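Local coordinates for protein putative Acetyltransferase from the GNAT family (Novosphingobium aromaticivorans DSM 12444, PDB 3EC4) that is a putative acetyltransferase of the GNAT family, and probably transfers an acyl group to a substrate that is not known, at residues 13-18 with 149-154; 155-160 with 190-195. One frame throughout, in Å; residues are numbered along the deposited sequence.

Contacts 1 and 2 follow one another along the chain. Their centres are about 10 Å apart. Contact 1 sets the N-terminal helix against the loop between strands 142-149 and 157-165. Contact 2 pairs the starts of strands 157-165 and 192-198. Glu159 and Tyr194 join the two. Glu159 OE1 forms a salt bridge with Arg150 NE at 2.9 Å, and Met151 O probably accepts a hydrogen bond from Glu159 N at 2.9 Å. Pro153 CG packs on Tyr194 OH at 3.2 Å. In GNAT enzymes the cofactor usually binds where two parallel strands splay apart, here probably 157-165 and 192-198. Contact 2 is their hydrogen-bonded beginning, so that opening would probably lie further along them.

Contact 1. Residues 13-18 with 149-154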
loop_
_atom_site.group_PDB
_atom_site.type_symbol
_atom_site.label_atom_id
_atom_site.label_comp_id
_atom_site.label_asym_id
_atom_site.label_seq_id
_atom_site.Cartn_x
_atom_site.Cartn_y
_atom_site.Cartn_z
ATOM N N TRP A 13 -2.833 -11.841 0.240
ATOM C CA TRP A 13 -3.187 -13.120 0.792
ATOM C C TRP A 13 -2.516 -13.311 2.139
ATOM O O TRP A 13 -3.173 -13.600 3.149
ATOM C CB TRP A 13 -2.837 -14.230 -0.187
ATOM C CG TRP A 13 -3.187 -15.632 0.285
ATOM C CD1 TRP A 13 -2.315 -16.557 0.756
ATOM C CD2 TRP A 13 -4.480 -16.270 0.274
ATOM N NE1 TRP A 13 -2.960 -17.724 1.041
ATOM C CE2 TRP A 13 -4.296 -17.579 0.775
ATOM C CE3 TRP A 13 -5.769 -15.855 -0.076
ATOM C CZ2 TRP A 13 -5.352 -18.485 0.930
ATOM C CZ3 TRP A 13 -6.811 -16.750 0.065
ATOM C CH2 TRP A 13 -6.596 -18.054 0.589
ATOM N N ASN A 14 -1.212 -13.068 2.156
ATOM C CA ASN A 14 -0.435 -13.406 3.324
ATOM C C ASN A 14 -0.668 -12.452 4.501
ATOM O O ASN A 14 -0.725 -12.891 5.642
ATOM C CB ASN A 14 1.004 -13.519 2.934
ATOM C CG ASN A 14 1.283 -14.771 2.134
ATOM O OD1 ASN A 14 0.580 -15.800 2.255
ATOM N ND2 ASN A 14 2.324 -14.720 1.349
ATOM N N SER A 15 -0.856 -11.172 4.201
ATOM C CA SER A 15 -1.150 -10.198 5.279
ATOM C C SER A 15 -2.490 -10.517 5.928
ATOM O O SER A 15 -2.610 -10.507 7.141
ATOM C CB SER A 15 -1.100 -8.743 4.765
ATOM O OG SER A 15 -2.074 -8.479 3.777
ATOM N N LEU A 16 -3.495 -10.803 5.107
ATOM C CA LEU A 16 -4.847 -11.079 5.607
ATOM C C LEU A 16 -5.020 -12.439 6.281
ATOM O O LEU A 16 -5.961 -12.636 7.053
ATOM C CB LEU A 16 -5.872 -10.920 4.477
ATOM C CG LEU A 16 -6.033 -9.521 3.897
ATOM C CD1 LEU A 16 -7.005 -9.570 2.683
ATOM C CD2 LEU A 16 -6.519 -8.558 5.015
ATOM N N GLY A 17 -4.115 -13.373 6.001
ATOM C CA GLY A 17 -4.034 -14.624 6.745
ATOM C C GLY A 17 -3.055 -14.618 7.899
ATOM O O GLY A 17 -3.087 -15.529 8.737
ATOM N N GLY A 18 -2.240 -13.567 7.967
ATOM C CA GLY A 18 -1.163 -13.425 8.938
ATOM C C GLY A 18 -1.397 -12.291 9.897
ATOM O O GLY A 18 -2.458 -12.240 10.484
ATOM N N GLU A 149 2.210 3.422 6.803
ATOM C CA GLU A 149 2.360 1.979 6.783
ATOM C C GLU A 149 1.103 1.306 6.289
ATOM O O GLU A 149 -0.001 1.773 6.572
ATOM C CB GLU A 149 2.638 1.473 8.185
ATOM C CG GLU A 149 3.821 2.148 8.848
ATOM C CD GLU A 149 4.025 1.729 10.266
ATOM O OE1 GLU A 149 3.031 1.518 10.985
ATOM O OE2 GLU A 149 5.207 1.649 10.689
ATOM N N ARG A 150 1.265 0.177 5.608
ATOM C CA ARG A 150 0.109 -0.587 5.150
ATOM C C ARG A 150 0.234 -2.085 5.427
ATOM O O ARG A 150 0.160 -2.482 6.598
ATOM C CB ARG A 150 -0.206 -0.219 3.701
ATOM C CG ARG A 150 -1.579 -0.580 3.216
ATOM C CD ARG A 150 -1.869 -0.016 1.846
ATOM N NE ARG A 150 -1.083 -0.627 0.805
ATOM C CZ ARG A 150 -1.147 -0.279 -0.484
ATOM N NH1 ARG A 150 -1.968 0.678 -0.931
ATOM N NH2 ARG A 150 -0.376 -0.876 -1.345
HETATM N N MSE A 151 0.384 -2.931 4.402
HETATM C CA MSE A 151 0.271 -4.381 4.601
HETATM C C MSE A 151 1.453 -4.971 5.372
HETATM O O MSE A 151 2.595 -4.459 5.341
HETATM C CB MSE A 151 0.113 -5.131 3.269
HETATM C CG MSE A 151 -1.032 -4.653 2.466
HETATM SE SE MSE A 151 -1.365 -5.776 0.931
HETATM C CE MSE A 151 -1.856 -4.336 -0.306
ATOM N N ARG A 152 1.166 -6.059 6.070
ATOM C CA ARG A 152 2.172 -6.773 6.838
ATOM C C ARG A 152 2.050 -8.262 6.543
ATOM O O ARG A 152 1.359 -8.960 7.242
ATOM C CB ARG A 152 1.989 -6.510 8.326
ATOM C CG ARG A 152 2.289 -5.050 8.691
ATOM C CD ARG A 152 1.860 -4.712 10.083
ATOM N NE ARG A 152 2.123 -3.315 10.344
ATOM C CZ ARG A 152 3.273 -2.825 10.772
ATOM N NH1 ARG A 152 4.258 -3.631 11.127
ATOM N NH2 ARG A 152 3.408 -1.505 10.910
ATOM N N PRO A 153 2.698 -8.725 5.450
ATOM C CA PRO A 153 2.592 -10.108 4.983
ATOM C C PRO A 153 3.151 -11.194 5.928
ATOM O O PRO A 153 2.804 -12.357 5.799
ATOM C CB PRO A 153 3.325 -10.075 3.638
ATOM C CG PRO A 153 3.221 -8.624 3.180
ATOM C CD PRO A 153 3.456 -7.891 4.499
ATOM N N ALA A 154 4.047 -10.784 6.816
ATOM C CA ALA A 154 4.570 -11.577 7.903
ATOM C C ALA A 154 4.995 -10.633 9.040
ATOM O O ALA A 154 5.185 -9.426 8.813
ATOM C CB ALA A 154 5.755 -12.443 7.434
#
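Ser15 is the helix residue most covered by the loop at 149-154. Its hydroxyl sits between the backbone N and the carbonyl carbon (chi1 63°). There OG bonds back to Pro11 O and Val12 O in its own helix. The same rotamer brings OG alongside the selenomethionine Met151, 4.0 Å from Met151 SE. Met151 starts toward the helix at CB, then bends at chi3, and its tip turns back from the helix. Ser15 CB lies 3.5 Å from Arg152 O. Ser15 CA gives that oxygen of Arg152 a CA-H...O contact of 3.4 Å. No hydrogen bond crosses between the two segments themselves, which meet through van der Waals contact and this weak polar one. Gln20, just past the helix, joins the loop by bonding Arg150 O through NE2 and Arg152 N through OE1.

Asn14 points toward the loop. Its CB meets Pro153 O at 3.6 Å, while ND2 turns aside to bond with Pro7 O. Pro153 lies close to the helix backbone, with its CA 3.7 Å from Ser15 N. Arg152 lends its carbonyl to the contact but sends its side chain away. Its guanidinium meets Glu149 OE1 edge-on and in plane, a salt bridge of 3.0 Å from NH2. NH1 pairs with Glu191.

The loop thus lies between helix 11-17 and strand 192-198, where Met151 and Pro153 both touch Tyr194. Glu149, at the end of strand 142-149, reaches helix 174-188.

Contact 2. Residues 155-160 with 190-195; sequences PNLAEV and GEVPYL
Strands 157-160 and 192-195 run parallel here, in the beta-alpha-beta unit whose crossover is helix 174-188. Four backbone hydrogen bonds join the segments in parallel register, the first of them to the loop residue Asn156. This bond, Val192 N to Asn156 O, is 2.8 Å long and nearly straight at 177°. The last, Val160 N to Tyr194 O, is 2.9 Å and runs almost along the C=O axis. Ala158 uses both its N and its O in the two bonds between.

Tyr194 is the residue most covered by the other segment. From CB the ring leaves between the backbone N and the carbonyl carbon (chi1 81°), hemmed in by both. This swings it across the neighbouring strand. CD1 comes first, 3.3 Å from Ala158 O. CE1 follows, 3.4 Å from Glu159 N. CZ then meets Glu159 CB at 3.5 Å. Glu159 CG lies above the outer part of one ring face, in a CH-pi contact 4.2 Å from the centroid. The Glu159 carboxylate is turned nearly parallel to the ring (planes 2° apart). At the tip, Tyr194 OH lies 3.6 Å from Glu159 CB and also touches Met151 and Pro153. An alanine at Tyr194 would remove the ring and would probably loosen the packing of Glu159 and of the loop at Met151 and Pro153.

Pro193 and Ala158 point to the other face, toward helix 174-188. There Ala158 CB lies 3.6 Å from Glu191 OE1, which pairs with Arg189 and Arg152.

Glu159 is buried, and its OE1 is met by Arg150 NE and Met151 N. The ring covers its aliphatic part, and the positive partner probably keeps its carboxylate ionised.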
loop_
_atom_site.group_PDB
_atom_site.type_symbol
_atom_site.label_atom_id
_atom_site.label_comp_id
_atom_site.label_asym_id
_atom_site.label_seq_id
_atom_site.Cartn_x
_atom_site.Cartn_y
_atom_site.Cartn_z
ATOM N N PRO A 155 5.135 -11.159 10.271
ATOM C CA PRO A 155 5.484 -10.287 11.390
ATOM C C PRO A 155 6.679 -9.357 11.169
ATOM O O PRO A 155 6.647 -8.227 11.652
ATOM C CB PRO A 155 5.725 -11.272 12.537
ATOM C CG PRO A 155 4.771 -12.395 12.206
ATOM C CD PRO A 155 4.959 -12.548 10.713
ATOM N N ASN A 156 7.698 -9.800 10.430
ATOM C CA ASN A 156 8.905 -8.986 10.211
ATOM C C ASN A 156 8.915 -8.198 8.880
ATOM O O ASN A 156 9.969 -7.725 8.471
ATOM C CB ASN A 156 10.116 -9.909 10.224
ATOM C CG ASN A 156 10.167 -10.782 8.990
ATOM O OD1 ASN A 156 9.136 -11.312 8.527
ATOM N ND2 ASN A 156 11.344 -10.898 8.418
ATOM N N LEU A 157 7.767 -8.090 8.204
ATOM C CA LEU A 157 7.658 -7.316 6.958
ATOM C C LEU A 157 6.579 -6.248 7.106
ATOM O O LEU A 157 5.533 -6.498 7.683
ATOM C CB LEU A 157 7.296 -8.231 5.765
ATOM C CG LEU A 157 8.356 -9.293 5.445
ATOM C CD1 LEU A 157 7.789 -10.413 4.567
ATOM C CD2 LEU A 157 9.527 -8.557 4.789
ATOM N N ALA A 158 6.830 -5.061 6.545
ATOM C CA ALA A 158 5.900 -3.947 6.673
ATOM C C ALA A 158 5.978 -3.078 5.428
ATOM O O ALA A 158 7.066 -2.732 4.999
ATOM C CB ALA A 158 6.206 -3.122 7.915
ATOM N N GLU A 159 4.815 -2.715 4.894
ATOM C CA GLU A 159 4.737 -1.945 3.673
ATOM C C GLU A 159 4.750 -0.433 3.901
ATOM O O GLU A 159 3.970 0.093 4.676
ATOM C CB GLU A 159 3.452 -2.317 2.925
ATOM C CG GLU A 159 3.423 -1.791 1.490
ATOM C CD GLU A 159 2.124 -2.098 0.788
ATOM O OE1 GLU A 159 1.127 -2.298 1.503
ATOM O OE2 GLU A 159 2.103 -2.088 -0.476
ATOM N N VAL A 160 5.623 0.256 3.180
ATOM C CA VAL A 160 5.543 1.715 3.012
ATOM C C VAL A 160 4.503 2.105 1.958
ATOM O O VAL A 160 4.534 1.593 0.847
ATOM C CB VAL A 160 6.904 2.294 2.604
ATOM C CG1 VAL A 160 6.806 3.810 2.525
ATOM C CG2 VAL A 160 7.979 1.843 3.662
ATOM N N GLY A 190 12.361 -3.921 14.336
ATOM C CA GLY A 190 12.973 -5.103 13.720
ATOM C C GLY A 190 12.233 -5.639 12.512
ATOM O O GLY A 190 12.319 -6.824 12.209
ATOM N N GLU A 191 11.521 -4.758 11.830
ATOM C CA GLU A 191 10.804 -5.092 10.619
ATOM C C GLU A 191 11.570 -4.574 9.411
ATOM O O GLU A 191 12.236 -3.519 9.456
ATOM C CB GLU A 191 9.400 -4.473 10.601
ATOM C CG GLU A 191 8.542 -4.913 11.759
ATOM C CD GLU A 191 7.417 -3.940 12.063
ATOM O OE1 GLU A 191 7.222 -2.951 11.313
ATOM O OE2 GLU A 191 6.730 -4.173 13.066
ATOM N N VAL A 192 11.438 -5.325 8.331
ATOM C CA VAL A 192 11.996 -5.005 7.061
ATOM C C VAL A 192 10.929 -4.272 6.190
ATOM O O VAL A 192 9.810 -4.811 5.921
ATOM C CB VAL A 192 12.483 -6.303 6.328
ATOM C CG1 VAL A 192 12.937 -5.965 4.889
ATOM C CG2 VAL A 192 13.561 -7.111 7.122
ATOM N N PRO A 193 11.238 -3.027 5.767
ATOM C CA PRO A 193 10.382 -2.302 4.849
ATOM C C PRO A 193 10.375 -2.910 3.479
ATOM O O PRO A 193 11.401 -3.399 3.015
ATOM C CB PRO A 193 11.013 -0.888 4.784
ATOM C CG PRO A 193 11.906 -0.801 5.993
ATOM C CD PRO A 193 12.378 -2.189 6.220
ATOM N N TYR A 194 9.216 -2.865 2.845
ATOM C CA TYR A 194 9.069 -3.136 1.410
ATOM C C TYR A 194 8.033 -2.192 0.819
ATOM O O TYR A 194 7.255 -1.566 1.539
ATOM C CB TYR A 194 8.684 -4.604 1.188
ATOM C CG TYR A 194 7.227 -4.889 1.371
ATOM C CD1 TYR A 194 6.693 -5.075 2.634
ATOM C CD2 TYR A 194 6.402 -5.039 0.277
ATOM C CE1 TYR A 194 5.326 -5.329 2.793
ATOM C CE2 TYR A 194 5.084 -5.307 0.418
ATOM C CZ TYR A 194 4.544 -5.449 1.695
ATOM O OH TYR A 194 3.202 -5.727 1.836
ATOM N N LEU A 195 7.992 -2.101 -0.505
ATOM C CA LEU A 195 7.016 -1.281 -1.179
ATOM C C LEU A 195 6.864 -1.758 -2.585
ATOM O O LEU A 195 7.633 -2.564 -3.063
ATOM C CB LEU A 195 7.410 0.196 -1.150
ATOM C CG LEU A 195 8.774 0.581 -1.771
ATOM C CD1 LEU A 195 8.698 0.642 -3.296
ATOM C CD2 LEU A 195 9.321 1.908 -1.191
#